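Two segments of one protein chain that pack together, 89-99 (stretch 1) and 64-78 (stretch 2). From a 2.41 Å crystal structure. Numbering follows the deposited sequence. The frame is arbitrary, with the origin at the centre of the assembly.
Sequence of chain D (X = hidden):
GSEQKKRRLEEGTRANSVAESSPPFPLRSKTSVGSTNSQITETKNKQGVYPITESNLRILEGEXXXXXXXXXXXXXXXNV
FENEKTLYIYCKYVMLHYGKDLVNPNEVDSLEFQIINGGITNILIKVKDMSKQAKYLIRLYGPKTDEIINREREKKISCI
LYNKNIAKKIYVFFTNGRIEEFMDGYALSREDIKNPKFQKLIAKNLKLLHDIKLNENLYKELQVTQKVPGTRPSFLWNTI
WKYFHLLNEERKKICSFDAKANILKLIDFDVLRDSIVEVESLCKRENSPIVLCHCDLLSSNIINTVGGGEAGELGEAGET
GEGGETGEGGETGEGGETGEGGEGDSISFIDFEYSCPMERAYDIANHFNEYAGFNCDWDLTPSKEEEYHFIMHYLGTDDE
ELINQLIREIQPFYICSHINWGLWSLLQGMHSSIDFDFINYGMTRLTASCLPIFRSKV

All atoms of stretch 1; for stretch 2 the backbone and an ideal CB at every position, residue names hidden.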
# COMPACT_ATOMS: atom_id res chain seq x y z
N ILE D 89 -8.23 34.27 11.94
CA ILE D 89 -9.00 35.50 11.67
C ILE D 89 -10.43 35.12 11.21
O ILE D 89 -11.42 35.73 11.66
CB ILE D 89 -8.31 36.39 10.60
CG1 ILE D 89 -6.96 36.91 11.10
CG2 ILE D 89 -9.22 37.55 10.17
CD1 ILE D 89 -6.01 37.34 9.99
N TYR D 90 -10.51 34.12 10.33
CA TYR D 90 -11.80 33.59 9.88
C TYR D 90 -12.60 33.08 11.08
O TYR D 90 -13.81 33.30 11.18
CB TYR D 90 -11.63 32.48 8.81
CG TYR D 90 -12.94 32.18 8.05
CD1 TYR D 90 -13.40 33.03 7.03
CD2 TYR D 90 -13.74 31.08 8.39
CE1 TYR D 90 -14.59 32.79 6.36
CE2 TYR D 90 -14.93 30.82 7.72
CZ TYR D 90 -15.35 31.68 6.70
OH TYR D 90 -16.54 31.42 6.04
N CYS D 91 -11.89 32.43 11.99
CA CYS D 91 -12.44 31.93 13.25
C CYS D 91 -12.93 33.01 14.20
O CYS D 91 -13.91 32.79 14.91
CB CYS D 91 -11.43 31.03 13.94
SG CYS D 91 -11.33 29.45 13.11
N LYS D 92 -12.24 34.14 14.24
CA LYS D 92 -12.69 35.29 15.02
C LYS D 92 -14.03 35.81 14.54
O LYS D 92 -14.82 36.29 15.34
CB LYS D 92 -11.69 36.46 14.91
CG LYS D 92 -10.52 36.40 15.86
CD LYS D 92 -9.50 37.48 15.50
CE LYS D 92 -9.91 38.83 16.05
NZ LYS D 92 -8.82 39.84 15.83
N TYR D 93 -14.25 35.76 13.22
CA TYR D 93 -15.50 36.22 12.61
C TYR D 93 -16.63 35.22 12.80
O TYR D 93 -17.81 35.62 12.90
CB TYR D 93 -15.32 36.50 11.11
CG TYR D 93 -14.25 37.50 10.75
CD1 TYR D 93 -13.89 38.52 11.64
CD2 TYR D 93 -13.63 37.46 9.50
CE1 TYR D 93 -12.91 39.46 11.31
CE2 TYR D 93 -12.64 38.38 9.16
CZ TYR D 93 -12.28 39.38 10.07
OH TYR D 93 -11.32 40.30 9.73
N VAL D 94 -16.29 33.93 12.81
CA VAL D 94 -17.24 32.87 13.14
C VAL D 94 -17.79 33.14 14.52
O VAL D 94 -19.01 33.17 14.71
CB VAL D 94 -16.61 31.43 13.02
CG1 VAL D 94 -17.54 30.38 13.61
CG2 VAL D 94 -16.31 31.08 11.54
N MET D 95 -16.90 33.42 15.47
CA MET D 95 -17.29 33.72 16.84
C MET D 95 -18.02 35.07 17.01
O MET D 95 -18.81 35.26 17.93
CB MET D 95 -16.06 33.67 17.78
CG MET D 95 -15.45 32.24 17.98
SD MET D 95 -16.61 30.87 18.30
CE MET D 95 -17.47 31.36 19.86
N LEU D 96 -17.72 36.01 16.12
CA LEU D 96 -18.30 37.33 16.23
C LEU D 96 -19.74 37.37 15.70
O LEU D 96 -20.60 38.03 16.29
CB LEU D 96 -17.41 38.37 15.51
CG LEU D 96 -17.81 39.85 15.43
CD1 LEU D 96 -17.83 40.56 16.80
CD2 LEU D 96 -16.88 40.56 14.47
N HIS D 97 -19.99 36.67 14.59
CA HIS D 97 -21.29 36.68 13.93
C HIS D 97 -22.11 35.46 14.34
O HIS D 97 -23.19 35.59 14.95
CB HIS D 97 -21.11 36.73 12.40
CG HIS D 97 -22.40 36.69 11.64
ND1 HIS D 97 -22.61 35.82 10.58
CD2 HIS D 97 -23.56 37.38 11.79
CE1 HIS D 97 -23.84 35.99 10.11
NE2 HIS D 97 -24.43 36.93 10.82
N TYR D 98 -21.61 34.27 14.02
CA TYR D 98 -22.34 33.02 14.27
C TYR D 98 -22.49 32.69 15.77
O TYR D 98 -23.58 32.35 16.23
CB TYR D 98 -21.69 31.86 13.48
CG TYR D 98 -21.90 31.94 11.99
CD1 TYR D 98 -20.82 31.85 11.11
CD2 TYR D 98 -23.20 32.10 11.44
CE1 TYR D 98 -21.00 31.93 9.71
CE2 TYR D 98 -23.40 32.17 10.04
CZ TYR D 98 -22.29 32.09 9.18
OH TYR D 98 -22.48 32.16 7.80
N GLY D 99 -21.37 32.82 16.49
CA GLY D 99 -21.31 32.55 17.91
C GLY D 99 -21.40 33.80 18.75
O GLY D 99 -20.65 33.96 19.72
N UNK D 64 -17.98 48.90 9.68
CA UNK D 64 -18.65 48.22 10.80
C UNK D 64 -18.14 46.79 10.88
O UNK D 64 -18.36 45.99 9.95
CB UNK D 64 -20.17 48.24 10.64
N UNK D 65 -17.43 46.48 11.98
CA UNK D 65 -16.74 45.20 12.11
C UNK D 65 -17.69 43.99 12.02
O UNK D 65 -17.34 42.98 11.39
CB UNK D 65 -15.99 45.16 13.44
N UNK D 66 -18.88 44.10 12.62
CA UNK D 66 -19.89 43.02 12.64
C UNK D 66 -20.59 42.86 11.31
O UNK D 66 -20.86 41.74 10.89
CB UNK D 66 -20.93 43.29 13.73
N UNK D 67 -20.92 43.98 10.66
CA UNK D 67 -21.49 43.96 9.32
C UNK D 67 -20.49 43.43 8.29
O UNK D 67 -20.88 42.71 7.36
CB UNK D 67 -21.95 45.36 8.93
N UNK D 68 -19.21 43.77 8.47
CA UNK D 68 -18.13 43.31 7.57
C UNK D 68 -17.71 41.87 7.78
O UNK D 68 -17.35 41.19 6.81
CB UNK D 68 -16.90 44.20 7.74
N UNK D 69 -17.73 41.41 9.04
CA UNK D 69 -17.41 40.02 9.36
C UNK D 69 -18.51 39.12 8.83
O UNK D 69 -18.23 38.01 8.34
CB UNK D 69 -17.23 39.83 10.87
N UNK D 70 -19.74 39.62 8.90
CA UNK D 70 -20.91 38.96 8.34
C UNK D 70 -20.74 38.67 6.85
O UNK D 70 -20.81 37.51 6.45
CB UNK D 70 -22.15 39.82 8.57
N UNK D 71 -20.51 39.71 6.03
CA UNK D 71 -20.35 39.52 4.57
C UNK D 71 -19.04 38.85 4.11
O UNK D 71 -18.98 38.27 3.00
CB UNK D 71 -20.45 40.89 3.89
N UNK D 72 -18.00 38.90 4.94
CA UNK D 72 -16.74 38.17 4.66
C UNK D 72 -16.88 36.67 4.90
O UNK D 72 -16.24 35.88 4.21
CB UNK D 72 -15.61 38.72 5.53
N UNK D 73 -17.71 36.30 5.87
CA UNK D 73 -18.00 34.89 6.16
C UNK D 73 -18.83 34.25 5.07
O UNK D 73 -18.70 33.05 4.82
CB UNK D 73 -18.73 34.76 7.50
N UNK D 74 -19.68 35.05 4.44
CA UNK D 74 -20.57 34.61 3.36
C UNK D 74 -19.83 34.56 2.03
O UNK D 74 -20.16 33.75 1.16
CB UNK D 74 -21.78 35.54 3.25
N UNK D 75 -18.84 35.44 1.87
CA UNK D 75 -18.07 35.47 0.62
C UNK D 75 -16.99 34.39 0.52
O UNK D 75 -16.69 33.94 -0.58
CB UNK D 75 -17.41 36.84 0.46
N UNK D 76 -16.41 33.98 1.66
CA UNK D 76 -15.28 33.04 1.67
C UNK D 76 -15.61 31.76 2.41
O UNK D 76 -15.34 31.62 3.60
CB UNK D 76 -14.05 33.69 2.30
N UNK D 77 -16.19 30.82 1.68
CA UNK D 77 -16.83 29.64 2.27
C UNK D 77 -16.11 28.36 1.89
O UNK D 77 -16.57 27.26 2.21
CB UNK D 77 -18.29 29.56 1.84
N UNK D 78 -14.96 28.50 1.22
CA UNK D 78 -14.22 27.36 0.69
C UNK D 78 -13.45 26.61 1.78
O UNK D 78 -13.14 25.42 1.63
CB UNK D 78 -13.25 27.83 -0.40

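Position 64 lies out of reach of stretch 1, just before a helix, where unpaired amide groups favour a small acceptor such as Asp, Ser, Thr or Asn. It is Asp64, whose OD2 accepts a weak capping bond from the backbone N of 67, 3.4 Å away.

At 65 the CB points sideways, 4.8 Å from Leu96 CD2, so a long side chain could lie along that leucine. Arg65 does so: one face of its guanidinium covers Leu96, NH2 to CD1 3.6 Å. Position 66 is similarly sideways, and small or polar residues would suit it; Ser66 brushes Leu96, with OG 4.1 Å from CD1.

Positions 67 and 68 have nothing of stretch 1 near their CB atoms and should tolerate most helix formers. They are Glu67 and Lys68.

Position 69 points straight at stretch 1. Its ideal CB already lies 3.7 Å from both Tyr93 CD1 and Leu96 CD2, which favours a small residue. Ala69 fits, its methyl group completing both apolar contacts.

At 70 the CB points sideways, 4.3 Å from His97 CD2. A side chain with a flexible aliphatic portion could cover the imidazole. Lys70 does this, CG sitting 3.8 Å from the centroid of the His97 ring over its face, a CH-pi contact.

Position 71 points away and suits a polar residue, here Glu71. Position 72 faces stretch 1, with CB 4.6 Å from Tyr93 CD2; a medium apolar side chain would serve, and Leu72 sets CD1 4.0 Å from Tyr93 CE2.

Position 73 starts sideways, but Tyr90, Val94, His97 and Tyr98 form a hole beside it, inviting a sizeable apolar residue such as Leu, Ile or Met. Leu73 is the knob. Its CD2 lies 3.6 Å from the centroid of the Tyr90 ring, over the face, and 3.7 Å from Val94 CG2; CD1 reaches Tyr98 CE1 at 3.8 Å.

From 74 the CB is beyond 5.5 Å of stretch 1, yet the Tyr98 hydroxyl offers an acceptor to a long donor. Lys74 extends to it, NZ giving a weak hydrogen bond to Tyr98 OH at 3.4 Å.

Position 75 has nothing of stretch 1 near its CB, so a polar or charged helix former suits; it is Lys75. At 76 the backbone leaves helical angles and CB points toward Tyr90, 4.2 Å from CE1, so an apolar or aromatic residue suits; Tyr76 supplies its CB while its ring leads away. Its carbonyl O lies 2.7 Å from Tyr90 OH. At 77 and 78 the CB atoms point away from stretch 1, so many residues would do; they are Val77 and Ser78.

Stretch 2 (64-78) DRSEKAKELLKKYVS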
# COMPACT_ATOMS: atom_id res chain seq x y z
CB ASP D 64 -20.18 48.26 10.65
CG ASP D 64 -20.92 47.67 11.88
OD1 ASP D 64 -20.46 47.88 13.03
OD2 ASP D 64 -21.96 46.99 11.70
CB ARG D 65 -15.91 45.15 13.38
CG ARG D 65 -15.00 43.92 13.44
CD ARG D 65 -14.22 43.80 14.74
NE ARG D 65 -15.10 43.73 15.94
CZ ARG D 65 -14.72 43.12 17.08
NH1 ARG D 65 -13.47 42.48 17.19
NH2 ARG D 65 -15.60 43.12 18.11
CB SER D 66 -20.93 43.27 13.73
OG SER D 66 -20.32 43.34 15.01
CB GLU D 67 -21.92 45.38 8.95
CG GLU D 67 -22.37 45.55 7.51
CD GLU D 67 -23.80 45.11 7.30
OE1 GLU D 67 -24.08 43.88 7.37
OE2 GLU D 67 -24.64 46.01 7.08
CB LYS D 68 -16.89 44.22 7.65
CG LYS D 68 -17.03 45.55 6.92
CD LYS D 68 -17.13 45.37 5.43
CE LYS D 68 -17.62 46.66 4.76
NZ LYS D 68 -17.24 46.59 3.27
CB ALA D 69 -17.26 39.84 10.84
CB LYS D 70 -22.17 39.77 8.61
CG LYS D 70 -23.48 39.08 8.21
CD LYS D 70 -24.66 40.04 8.33
CE LYS D 70 -25.16 40.15 9.81
NZ LYS D 70 -26.31 41.11 10.00
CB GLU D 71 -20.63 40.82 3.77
CG GLU D 71 -19.88 42.06 4.25
CD GLU D 71 -20.36 43.35 3.60
OE1 GLU D 71 -20.91 44.21 4.35
OE2 GLU D 71 -20.17 43.52 2.35
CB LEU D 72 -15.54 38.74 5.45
CG LEU D 72 -15.05 40.17 5.15
CD1 LEU D 72 -14.00 40.65 6.18
CD2 LEU D 72 -14.57 40.32 3.70
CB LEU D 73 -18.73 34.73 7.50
CG LEU D 73 -17.87 34.84 8.76
CD1 LEU D 73 -18.77 35.01 9.99
CD2 LEU D 73 -16.97 33.67 8.92
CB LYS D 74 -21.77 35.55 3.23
CG LYS D 74 -22.64 35.64 4.47
CD LYS D 74 -23.67 34.48 4.53
CE LYS D 74 -24.21 34.41 6.00
NZ LYS D 74 -25.19 33.25 6.04
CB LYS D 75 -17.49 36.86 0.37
CG LYS D 75 -16.81 37.03 -1.05
CD LYS D 75 -16.80 38.49 -1.50
CE LYS D 75 -15.57 39.21 -1.01
NZ LYS D 75 -15.49 40.58 -1.62
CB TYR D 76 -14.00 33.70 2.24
CG TYR D 76 -13.56 34.89 1.40
CD1 TYR D 76 -13.87 36.18 1.80
CD2 TYR D 76 -12.89 34.71 0.19
CE1 TYR D 76 -13.51 37.27 1.04
CE2 TYR D 76 -12.51 35.80 -0.59
CZ TYR D 76 -12.83 37.08 -0.16
OH TYR D 76 -12.48 38.19 -0.91
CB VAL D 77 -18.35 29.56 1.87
CG1 VAL D 77 -19.15 30.65 2.56
CG2 VAL D 77 -18.53 29.70 0.35
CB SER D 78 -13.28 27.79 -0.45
OG SER D 78 -12.23 28.63 0.03
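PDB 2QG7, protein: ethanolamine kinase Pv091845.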